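Local coordinates for cycloalternan-forming enzyme (Listeria monocytogenes serovar 1/2a, PDB 5F7U), which belongs to the family 31 glycosyl hydrolases, joining a TIM-barrel domain to several beta-rich domains that include a family 6 carbohydrate-binding module, at residues A[694-699]-A[813-818]; A[805-810]-A[822-827]; A[900-905]-A[917-922]. The protein carries 1 engineered substitution. One frame throughout, in Å; residues are numbered along the deposited sequence. Where two conformers were deposited one is given.

In the fold
The three contacts show how one beta domain is built and docked. Interaction 1 joins helix 687-700, in the TIM-barrel domain, to the loop between strands 801-806 and 825-830. Interaction 2 pairs those same strands, so its segments alternate with those of interaction 1; their centres lie about 10 Å apart and they touch, Val816 and Gln814 packing on 805-810. Interaction 3 follows later in the chain, its centre about 12 Å from that of interaction 2 and about 21 Å from that of interaction 1. Interactions 2 and 3 share one five-stranded mixed sheet and meet through Tyr810 and Asn903. Through interaction 2, which touches both others, the contacts run from helix 687-700 to the sheet and its covering helix 899-904.

Interaction 1: A[694-699]-A[813-818]; sequences YLYTRM and GQNVGN
Stacking dominates this meeting of a helix with a loop. The ring of Tyr696, which projects from helix 687-700, carries the side chain of Asn815 on one face: CB of Asn815 sits 3.5 Å from the centroid of the Tyr696 ring and 4° off its normal, a CH-pi contact almost exactly over the centre. Asn815 has CG anti to the backbone N (chi1 -170°), which lays its amide flat over the ring, the two planes only 2° apart and CG nearest ring atom CE1. At the ring edge, in its plane, the carbonyl oxygen of Gly813 comes to 3.4 Å from CD2 of Tyr696. The phenol oxygen is engaged beyond the loop, with the carbonyl of Asp391.

The one apolar side-chain contact is Met699 CB with Val816 CG2 at 3.9 Å. The methionine chain, bent at its second and third torsions, also brings CE into van der Waals contact with a backbone oxygen, 3.6 Å from Gly817 O.

Between the two segments the polar link is a water, 2.8 Å from Tyr696 O and 2.8 Å from Gln814 O, which accepts from Val816 N at 2.9 Å. The direct bonds come from Asn700, the next residue of the helix, whose amide grips Gly813 N and Gln814 O. Within the loop, Gly817 N donates to Asn815 OD1 over 2.9 Å from above the carbonyl plane, which helps to hold the amide in the orientation that stacks on the tyrosine. Gly813 has a positive phi at which a CB would jam against the preceding carbonyl oxygen.

The Asn815-Gly817 link is an Asx turn, here a worked example of a loop shaped to fit the flank of a helix at a domain junction.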
loop_
_atom_site.group_PDB
_atom_site.type_symbol
_atom_site.label_atom_id
_atom_site.label_comp_id
_atom_site.label_asym_id
_atom_site.label_seq_id
_atom_site.Cartn_x
_atom_site.Cartn_y
_atom_site.Cartn_z
ATOM N N TYR A 694 -9.671 5.583 -19.111
ATOM C CA TYR A 694 -9.198 4.929 -17.891
ATOM C C TYR A 694 -10.236 4.876 -16.776
ATOM O O TYR A 694 -10.389 3.835 -16.141
ATOM C CB TYR A 694 -7.847 5.509 -17.435
ATOM C CG TYR A 694 -6.799 5.021 -18.377
ATOM C CD1 TYR A 694 -6.423 3.677 -18.377
ATOM C CD2 TYR A 694 -6.266 5.862 -19.351
ATOM C CE1 TYR A 694 -5.518 3.184 -19.305
ATOM C CE2 TYR A 694 -5.346 5.381 -20.290
ATOM C CZ TYR A 694 -4.985 4.046 -20.256
ATOM O OH TYR A 694 -4.084 3.557 -21.183
ATOM N N LEU A 695 -10.954 5.976 -16.550
ATOM C CA LEU A 695 -12.032 5.944 -15.567
ATOM C C LEU A 695 -13.115 4.919 -15.950
ATOM O O LEU A 695 -13.586 4.162 -15.093
ATOM C CB LEU A 695 -12.656 7.322 -15.349
ATOM C CG LEU A 695 -13.856 7.361 -14.384
ATOM C CD1 LEU A 695 -13.527 6.781 -13.005
ATOM C CD2 LEU A 695 -14.418 8.770 -14.277
ATOM N N TYR A 696 -13.520 4.905 -17.223
ATOM C CA TYR A 696 -14.548 3.935 -17.648
ATOM C C TYR A 696 -14.036 2.511 -17.532
ATOM O O TYR A 696 -14.775 1.619 -17.106
ATOM C CB TYR A 696 -15.067 4.198 -19.068
ATOM C CG TYR A 696 -15.618 5.596 -19.332
ATOM C CD1 TYR A 696 -16.055 6.436 -18.287
ATOM C CD2 TYR A 696 -15.752 6.052 -20.647
ATOM C CE1 TYR A 696 -16.554 7.714 -18.547
ATOM C CE2 TYR A 696 -16.249 7.319 -20.922
ATOM C CZ TYR A 696 -16.645 8.142 -19.871
ATOM O OH TYR A 696 -17.128 9.389 -20.173
ATOM N N THR A 697 -12.768 2.297 -17.882
ATOM C CA THR A 697 -12.159 0.974 -17.689
ATOM C C THR A 697 -12.239 0.533 -16.224
ATOM O O THR A 697 -12.602 -0.627 -15.934
ATOM C CB THR A 697 -10.707 0.895 -18.239
ATOM O OG1 THR A 697 -10.753 1.130 -19.650
ATOM C CG2 THR A 697 -10.120 -0.490 -18.023
ATOM N N ARG A 698 -11.910 1.454 -15.307
ATOM C CA ARG A 698 -11.982 1.149 -13.884
ATOM C C ARG A 698 -13.422 0.779 -13.494
ATOM O O ARG A 698 -13.636 -0.189 -12.756
ATOM C CB ARG A 698 -11.445 2.313 -13.021
ATOM C CG ARG A 698 -11.443 1.996 -11.532
ATOM C CD ARG A 698 -11.148 3.242 -10.702
ATOM N NE ARG A 698 -11.091 2.954 -9.272
ATOM C CZ ARG A 698 -10.055 2.385 -8.655
ATOM N NH1 ARG A 698 -8.969 1.992 -9.322
ATOM N NH2 ARG A 698 -10.111 2.185 -7.347
ATOM N N MET A 699 -14.398 1.521 -14.012
ATOM C CA MET A 699 -15.780 1.184 -13.739
ATOM C C MET A 699 -16.183 -0.161 -14.360
ATOM O O MET A 699 -16.931 -0.921 -13.740
ATOM C CB MET A 699 -16.735 2.326 -14.091
ATOM C CG MET A 699 -16.464 3.604 -13.283
ATOM S SD MET A 699 -16.375 3.429 -11.485
ATOM C CE MET A 699 -18.118 3.306 -11.086
ATOM N N GLY A 813 -13.370 0.343 -21.452
ATOM C CA GLY A 813 -13.327 1.789 -21.652
ATOM C C GLY A 813 -14.626 2.435 -22.117
ATOM O O GLY A 813 -14.605 3.544 -22.637
ATOM N N GLN A 814 -15.750 1.737 -21.926
ATOM C CA GLN A 814 -17.073 2.264 -22.268
ATOM C C GLN A 814 -17.870 2.514 -20.996
ATOM O O GLN A 814 -17.935 1.650 -20.118
ATOM C CB GLN A 814 -17.802 1.306 -23.223
ATOM C CG GLN A 814 -17.016 1.102 -24.507
ATOM C CD GLN A 814 -17.668 0.148 -25.470
ATOM O OE1 GLN A 814 -18.199 -0.898 -25.075
ATOM N NE2 GLN A 814 -17.619 0.498 -26.752
ATOM N N ASN A 815 -18.463 3.703 -20.915
ATOM C CA ASN A 815 -19.056 4.248 -19.687
ATOM C C ASN A 815 -20.301 3.492 -19.218
ATOM O O ASN A 815 -21.332 3.509 -19.895
ATOM C CB ASN A 815 -19.389 5.729 -19.926
ATOM C CG ASN A 815 -19.794 6.469 -18.662
ATOM O OD1 ASN A 815 -19.694 5.954 -17.556
ATOM N ND2 ASN A 815 -20.242 7.702 -18.835
ATOM N N VAL A 816 -20.195 2.841 -18.060
ATOM C CA VAL A 816 -21.358 2.193 -17.411
ATOM C C VAL A 816 -21.992 3.035 -16.292
ATOM O O VAL A 816 -22.935 2.599 -15.621
ATOM C CB VAL A 816 -21.006 0.779 -16.865
ATOM C CG1 VAL A 816 -20.747 -0.171 -18.014
ATOM C CG2 VAL A 816 -19.823 0.814 -15.892
ATOM N N GLY A 817 -21.456 4.232 -16.073
ATOM C CA GLY A 817 -22.034 5.164 -15.103
ATOM C C GLY A 817 -21.609 4.777 -13.697
ATOM O O GLY A 817 -20.722 3.940 -13.518
ATOM N N ASN A 818 -22.236 5.388 -12.706
ATOM C CA ASN A 818 -21.862 5.163 -11.312
ATOM C C ASN A 818 -23.007 4.655 -10.439
ATOM O O ASN A 818 -22.962 4.810 -9.222
ATOM C CB ASN A 818 -21.203 6.426 -10.695
ATOM C CG ASN A 818 -22.151 7.612 -10.595
ATOM O OD1 ASN A 818 -23.336 7.531 -10.959
ATOM N ND2 ASN A 818 -21.635 8.729 -10.105
HETATM O O HOH W 1 -17.449 2.342 -17.432
#

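Interaction 2: A[805-810]-A[822-827]; sequences NMTDGY and SYDNLT. With MG (magnesium ion), chain K.
An antiparallel pair of strands, 801-806 and 825-830, joined by a long loop, meets here as edge and neighbour in a five-stranded mixed sheet. Met806 and Asn825 are its hydrogen-bonded pair, each giving its backbone N-H to the other's carbonyl. Asn825 is the side chain worth following. Its CB lies 3.3 Å from Met806 O and also borders the hydroxyl of Tyr810. CG, set beside the backbone N, approaches Tyr810 OH to 3.4 Å; that hydroxyl is hydrogen-bonded to Thr875 on the adjoining strand. At the tip the branches divide. OD1 takes a water at 2.9 Å, whereas ND2 grips the turn of residues 807-810: it donates to Asp808 OD1 over 2.9 Å, nearly straight at 173° and on the anti lone pair, with carboxylate and amide almost coplanar. A weak second bond runs from ND2 to Thr807 O, which also closes the type I turn by accepting from Tyr810 N.

On the opposite face Asn805 OD1 accepts from Asp824 N at 2.7 Å on an in-plane lone pair. Close by, two backbone carbonyls, Tyr823 O and Asp824 O, each bind the magnesium ion at 2.2 Å, three waters being its other ligands in the model.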
loop_
_atom_site.group_PDB
_atom_site.type_symbol
_atom_site.label_atom_id
_atom_site.label_comp_id
_atom_site.label_asym_id
_atom_site.label_seq_id
_atom_site.Cartn_x
_atom_site.Cartn_y
_atom_site.Cartn_z
ATOM N N ASN A 805 -18.353 -5.107 -15.537
ATOM C CA ASN A 805 -19.641 -4.469 -15.775
ATOM C C ASN A 805 -19.507 -3.709 -17.090
ATOM O O ASN A 805 -18.826 -2.690 -17.139
ATOM C CB ASN A 805 -19.986 -3.521 -14.618
ATOM C CG ASN A 805 -21.364 -2.916 -14.767
ATOM O OD1 ASN A 805 -22.219 -3.471 -15.452
ATOM N ND2 ASN A 805 -21.591 -1.774 -14.127
ATOM N N MET A 806 -20.145 -4.228 -18.144
ATOM C CA MET A 806 -19.965 -3.717 -19.521
ATOM C C MET A 806 -21.235 -3.094 -20.077
ATOM O O MET A 806 -22.339 -3.423 -19.640
ATOM C CB MET A 806 -19.524 -4.851 -20.468
ATOM C CG MET A 806 -18.263 -5.588 -20.043
ATOM S SD MET A 806 -16.781 -4.568 -20.020
ATOM C CE MET A 806 -15.944 -5.156 -21.485
ATOM N N THR A 807 -21.072 -2.208 -21.059
ATOM C CA THR A 807 -22.211 -1.683 -21.831
ATOM C C THR A 807 -22.561 -2.700 -22.921
ATOM O O THR A 807 -21.870 -3.711 -23.079
ATOM C CB THR A 807 -21.867 -0.363 -22.539
ATOM O OG1 THR A 807 -20.909 -0.622 -23.575
ATOM C CG2 THR A 807 -21.318 0.666 -21.553
ATOM N N ASP A 808 -23.603 -2.416 -23.708
ATOM C CA ASP A 808 -23.886 -3.228 -24.890
ATOM C C ASP A 808 -22.771 -3.215 -25.947
ATOM O O ASP A 808 -22.823 -3.980 -26.916
ATOM C CB ASP A 808 -25.202 -2.786 -25.542
ATOM C CG ASP A 808 -26.423 -3.283 -24.796
ATOM O OD1 ASP A 808 -26.287 -3.996 -23.784
ATOM O OD2 ASP A 808 -27.543 -2.966 -25.239
ATOM N N GLY A 809 -21.799 -2.320 -25.795
ATOM C CA GLY A 809 -20.637 -2.275 -26.679
ATOM C C GLY A 809 -19.608 -3.350 -26.358
ATOM O O GLY A 809 -18.826 -3.751 -27.220
ATOM N N TYR A 810 -19.593 -3.805 -25.105
ATOM C CA TYR A 810 -18.742 -4.916 -24.658
ATOM C C TYR A 810 -17.216 -4.711 -24.840
ATOM O O TYR A 810 -16.460 -5.681 -24.899
ATOM C CB TYR A 810 -19.215 -6.234 -25.314
ATOM C CG TYR A 810 -20.437 -6.840 -24.657
ATOM C CD1 TYR A 810 -20.331 -7.509 -23.427
ATOM C CD2 TYR A 810 -21.693 -6.761 -25.256
ATOM C CE1 TYR A 810 -21.438 -8.077 -22.819
ATOM C CE2 TYR A 810 -22.811 -7.336 -24.654
ATOM C CZ TYR A 810 -22.674 -7.992 -23.438
ATOM O OH TYR A 810 -23.786 -8.559 -22.847
ATOM N N SER A 822 -26.934 -1.709 -9.479
ATOM C CA SER A 822 -27.179 -2.678 -10.563
ATOM C C SER A 822 -25.997 -2.758 -11.517
ATOM O O SER A 822 -25.169 -1.848 -11.563
ATOM C CB SER A 822 -28.439 -2.300 -11.359
ATOM O OG SER A 822 -28.240 -1.072 -12.048
ATOM N N TYR A 823 -25.919 -3.852 -12.267
ATOM C CA TYR A 823 -24.976 -3.943 -13.374
ATOM C C TYR A 823 -25.692 -3.576 -14.655
ATOM O O TYR A 823 -26.927 -3.697 -14.752
ATOM C CB TYR A 823 -24.427 -5.375 -13.535
ATOM C CG TYR A 823 -23.837 -5.972 -12.265
ATOM C CD1 TYR A 823 -22.654 -5.469 -11.709
ATOM C CD2 TYR A 823 -24.471 -7.038 -11.619
ATOM C CE1 TYR A 823 -22.122 -6.015 -10.541
ATOM C CE2 TYR A 823 -23.939 -7.593 -10.456
ATOM C CZ TYR A 823 -22.764 -7.079 -9.924
ATOM O OH TYR A 823 -22.242 -7.595 -8.751
ATOM N N ASP A 824 -24.917 -3.181 -15.654
ATOM C CA ASP A 824 -25.429 -3.057 -17.008
ATOM C C ASP A 824 -25.422 -4.490 -17.582
ATOM O O ASP A 824 -26.412 -5.220 -17.404
ATOM C CB ASP A 824 -24.605 -2.032 -17.798
ATOM C CG ASP A 824 -25.200 -1.701 -19.163
ATOM O OD1 ASP A 824 -26.114 -2.405 -19.641
ATOM O OD2 ASP A 824 -24.734 -0.719 -19.781
ATOM N N ASN A 825 -24.303 -4.898 -18.187
ATOM C CA ASN A 825 -24.082 -6.295 -18.598
ATOM C C ASN A 825 -23.000 -6.943 -17.746
ATOM O O ASN A 825 -21.798 -6.662 -17.928
ATOM C CB ASN A 825 -23.696 -6.398 -20.076
ATOM C CG ASN A 825 -24.768 -5.861 -21.005
ATOM O OD1 ASN A 825 -25.957 -6.086 -20.796
ATOM N ND2 ASN A 825 -24.349 -5.174 -22.054
ATOM N N LEU A 826 -23.408 -7.783 -16.802
ATOM C CA LEU A 826 -22.414 -8.486 -15.967
ATOM C C LEU A 826 -21.719 -9.506 -16.862
ATOM O O LEU A 826 -22.384 -10.329 -17.513
ATOM C CB LEU A 826 -23.078 -9.154 -14.775
ATOM C CG LEU A 826 -22.238 -10.021 -13.842
ATOM C CD1 LEU A 826 -21.178 -9.196 -13.130
ATOM C CD2 LEU A 826 -23.192 -10.660 -12.841
ATOM N N THR A 827 -20.389 -9.433 -16.877
ATOM C CA THR A 827 -19.547 -10.109 -17.861
ATOM C C THR A 827 -18.382 -10.775 -17.145
ATOM O O THR A 827 -17.902 -10.238 -16.154
ATOM C CB THR A 827 -19.038 -9.107 -18.923
ATOM O OG1 THR A 827 -20.162 -8.495 -19.575
ATOM C CG2 THR A 827 -18.173 -9.780 -20.003
HETATM MG MG MG K . -28.096 -5.068 -15.994
HETATM O O HOH W 2 -23.943 -0.265 -14.007
HETATM O O HOH W 3 -25.504 -0.646 -22.699
HETATM O O HOH W 4 -28.205 -4.345 -21.542
HETATM O O HOH W 5 -27.692 -6.899 -15.000
HETATM O O HOH W 6 -29.476 -6.729 -17.429
HETATM O O HOH W 7 -29.742 -4.645 -14.238
#

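Interaction 3: A[900-905]-A[917-922]; sequences DAFNEA and LTYVKA
This is helix-on-sheet packing: the short helix 899-904 lies against strand 917-922 of the five-stranded mixed sheet, the short axes 9.9 Å apart and running roughly the same way, at 22°. Along the helix, Phe902 is the first residue to reach the strand. With CG anti to the backbone N, its ring stands between two strand side chains. One face receives the edge of the Tyr919 ring in a T-shaped pair, planes at 75° and centroids of the Phe902 and Tyr919 rings 5.7 Å apart, while CZ of Phe902 presses on CB of Tyr919 at 3.6 Å. Over the opposite face passes Lys921, its CE offset toward the rim, and the ammonium makes a cation-pi contact, NZ standing 5.0 Å from the centroid of the Phe902 ring. The lysine chain bends at chi3 (-77°), and its NZ meets Phe902 O on an in-plane lone pair at 2.9 Å.

Asn903 begins by pointing off the strand, yet its tip turns back: OD1 is joined to Lys921 NZ through a water, and ND2 bonds the carbonyl of Asp808. Carbonyls at a helix C-terminus would be expected to steady the lysine charge, which two waters also meet and whose ion pair with Glu873 is long and weak. Ala905, the first residue to leave helical geometry, contributes O, which accepts from Lys921 NZ at 3.2 Å and shares a water with it.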
loop_
_atom_site.group_PDB
_atom_site.type_symbol
_atom_site.label_atom_id
_atom_site.label_comp_id
_atom_site.label_asym_id
_atom_site.label_seq_id
_atom_site.Cartn_x
_atom_site.Cartn_y
_atom_site.Cartn_z
ATOM N N ASP A 900 -25.484 -6.520 -32.406
ATOM C CA ASP A 900 -26.908 -6.155 -32.266
ATOM C C ASP A 900 -27.798 -7.350 -31.924
ATOM O O ASP A 900 -28.592 -7.280 -30.984
ATOM C CB ASP A 900 -27.448 -5.475 -33.541
ATOM C CG ASP A 900 -27.023 -4.017 -33.669
ATOM O OD1 ASP A 900 -26.294 -3.497 -32.790
ATOM O OD2 ASP A 900 -27.420 -3.381 -34.668
ATOM N N ALA A 901 -27.642 -8.434 -32.687
ATOM C CA ALA A 901 -28.417 -9.664 -32.511
ATOM C C ALA A 901 -28.115 -10.287 -31.157
ATOM O O ALA A 901 -29.027 -10.735 -30.450
ATOM C CB ALA A 901 -28.116 -10.651 -33.637
ATOM N N PHE A 902 -26.830 -10.286 -30.799
ATOM C CA PHE A 902 -26.379 -10.757 -29.493
ATOM C C PHE A 902 -27.039 -10.016 -28.345
ATOM O O PHE A 902 -27.472 -10.644 -27.371
ATOM C CB PHE A 902 -24.855 -10.667 -29.359
ATOM C CG PHE A 902 -24.343 -11.241 -28.071
ATOM C CD1 PHE A 902 -24.278 -12.626 -27.892
ATOM C CD2 PHE A 902 -23.955 -10.403 -27.014
ATOM C CE1 PHE A 902 -23.813 -13.164 -26.702
ATOM C CE2 PHE A 902 -23.517 -10.939 -25.816
ATOM C CZ PHE A 902 -23.435 -12.318 -25.657
ATOM N N ASN A 903 -27.090 -8.690 -28.454
ATOM C CA ASN A 903 -27.708 -7.861 -27.427
ATOM C C ASN A 903 -29.215 -8.136 -27.279
ATOM O O ASN A 903 -29.730 -8.200 -26.159
ATOM C CB ASN A 903 -27.393 -6.388 -27.683
ATOM C CG ASN A 903 -25.976 -6.016 -27.242
ATOM O OD1 ASN A 903 -25.520 -6.454 -26.195
ATOM N ND2 ASN A 903 -25.285 -5.215 -28.040
ATOM N N GLU A 904 -29.892 -8.338 -28.410
ATOM C CA GLU A 904 -31.331 -8.651 -28.436
ATOM C C GLU A 904 -31.696 -10.066 -27.925
ATOM O O GLU A 904 -32.775 -10.262 -27.361
ATOM C CB GLU A 904 -31.908 -8.368 -29.833
ATOM C CG GLU A 904 -32.076 -6.869 -30.089
ATOM C CD GLU A 904 -32.414 -6.508 -31.532
ATOM O OE1 GLU A 904 -31.481 -6.403 -32.380
ATOM O OE2 GLU A 904 -33.615 -6.293 -31.818
ATOM N N ALA A 905 -30.787 -11.024 -28.094
ATOM C CA ALA A 905 -30.972 -12.425 -27.661
ATOM C C ALA A 905 -31.134 -12.614 -26.153
ATOM O O ALA A 905 -30.532 -11.881 -25.368
ATOM C CB ALA A 905 -29.823 -13.280 -28.166
ATOM N N LEU A 917 -12.385 -13.209 -28.833
ATOM C CA LEU A 917 -13.204 -13.549 -27.679
ATOM C C LEU A 917 -14.536 -14.115 -28.123
ATOM O O LEU A 917 -15.200 -13.528 -28.975
ATOM C CB LEU A 917 -13.474 -12.309 -26.828
ATOM C CG LEU A 917 -12.267 -11.647 -26.150
ATOM C CD1 LEU A 917 -12.718 -10.328 -25.555
ATOM C CD2 LEU A 917 -11.702 -12.549 -25.062
ATOM N N THR A 918 -14.900 -15.254 -27.531
ATOM C CA THR A 918 -16.245 -15.810 -27.668
ATOM C C THR A 918 -17.172 -15.266 -26.576
ATOM O O THR A 918 -16.942 -15.500 -25.386
ATOM C CB THR A 918 -16.244 -17.342 -27.604
ATOM O OG1 THR A 918 -15.310 -17.859 -28.565
ATOM C CG2 THR A 918 -17.644 -17.870 -27.947
ATOM N N TYR A 919 -18.238 -14.586 -26.988
ATOM C CA TYR A 919 -19.236 -14.101 -26.033
ATOM C C TYR A 919 -20.296 -15.175 -25.868
ATOM O O TYR A 919 -20.762 -15.716 -26.870
ATOM C CB TYR A 919 -19.944 -12.833 -26.532
ATOM C CG TYR A 919 -19.119 -11.565 -26.755
ATOM C CD1 TYR A 919 -17.725 -11.595 -26.907
ATOM C CD2 TYR A 919 -19.765 -10.339 -26.907
ATOM C CE1 TYR A 919 -17.003 -10.435 -27.148
ATOM C CE2 TYR A 919 -19.051 -9.175 -27.165
ATOM C CZ TYR A 919 -17.675 -9.232 -27.284
ATOM O OH TYR A 919 -16.966 -8.088 -27.542
ATOM N N VAL A 920 -20.677 -15.479 -24.623
ATOM C CA VAL A 920 -21.771 -16.438 -24.353
ATOM C C VAL A 920 -22.746 -15.813 -23.352
ATOM O O VAL A 920 -22.359 -15.503 -22.221
ATOM C CB VAL A 920 -21.259 -17.800 -23.810
ATOM C CG1 VAL A 920 -22.421 -18.767 -23.565
ATOM C CG2 VAL A 920 -20.257 -18.443 -24.770
ATOM N N LYS A 921 -23.992 -15.615 -23.777
ATOM C CA LYS A 921 -25.025 -15.080 -22.901
ATOM C C LYS A 921 -25.844 -16.211 -22.296
ATOM O O LYS A 921 -26.399 -17.034 -23.029
ATOM C CB LYS A 921 -25.941 -14.118 -23.663
ATOM C CG LYS A 921 -27.000 -13.441 -22.798
ATOM C CD LYS A 921 -27.828 -12.477 -23.636
ATOM C CE LYS A 921 -27.094 -11.174 -23.919
ATOM N NZ LYS A 921 -28.002 -10.163 -24.546
ATOM N N ALA A 922 -25.902 -16.234 -20.966
ATOM C CA ALA A 922 -26.757 -17.159 -20.209
ATOM C C ALA A 922 -27.803 -16.340 -19.475
ATOM O O ALA A 922 -27.498 -15.288 -18.926
ATOM C CB ALA A 922 -25.938 -17.967 -19.209
HETATM O O HOH W 8 -26.215 -8.035 -23.951
HETATM O O HOH W 9 -30.696 -10.066 -23.268
#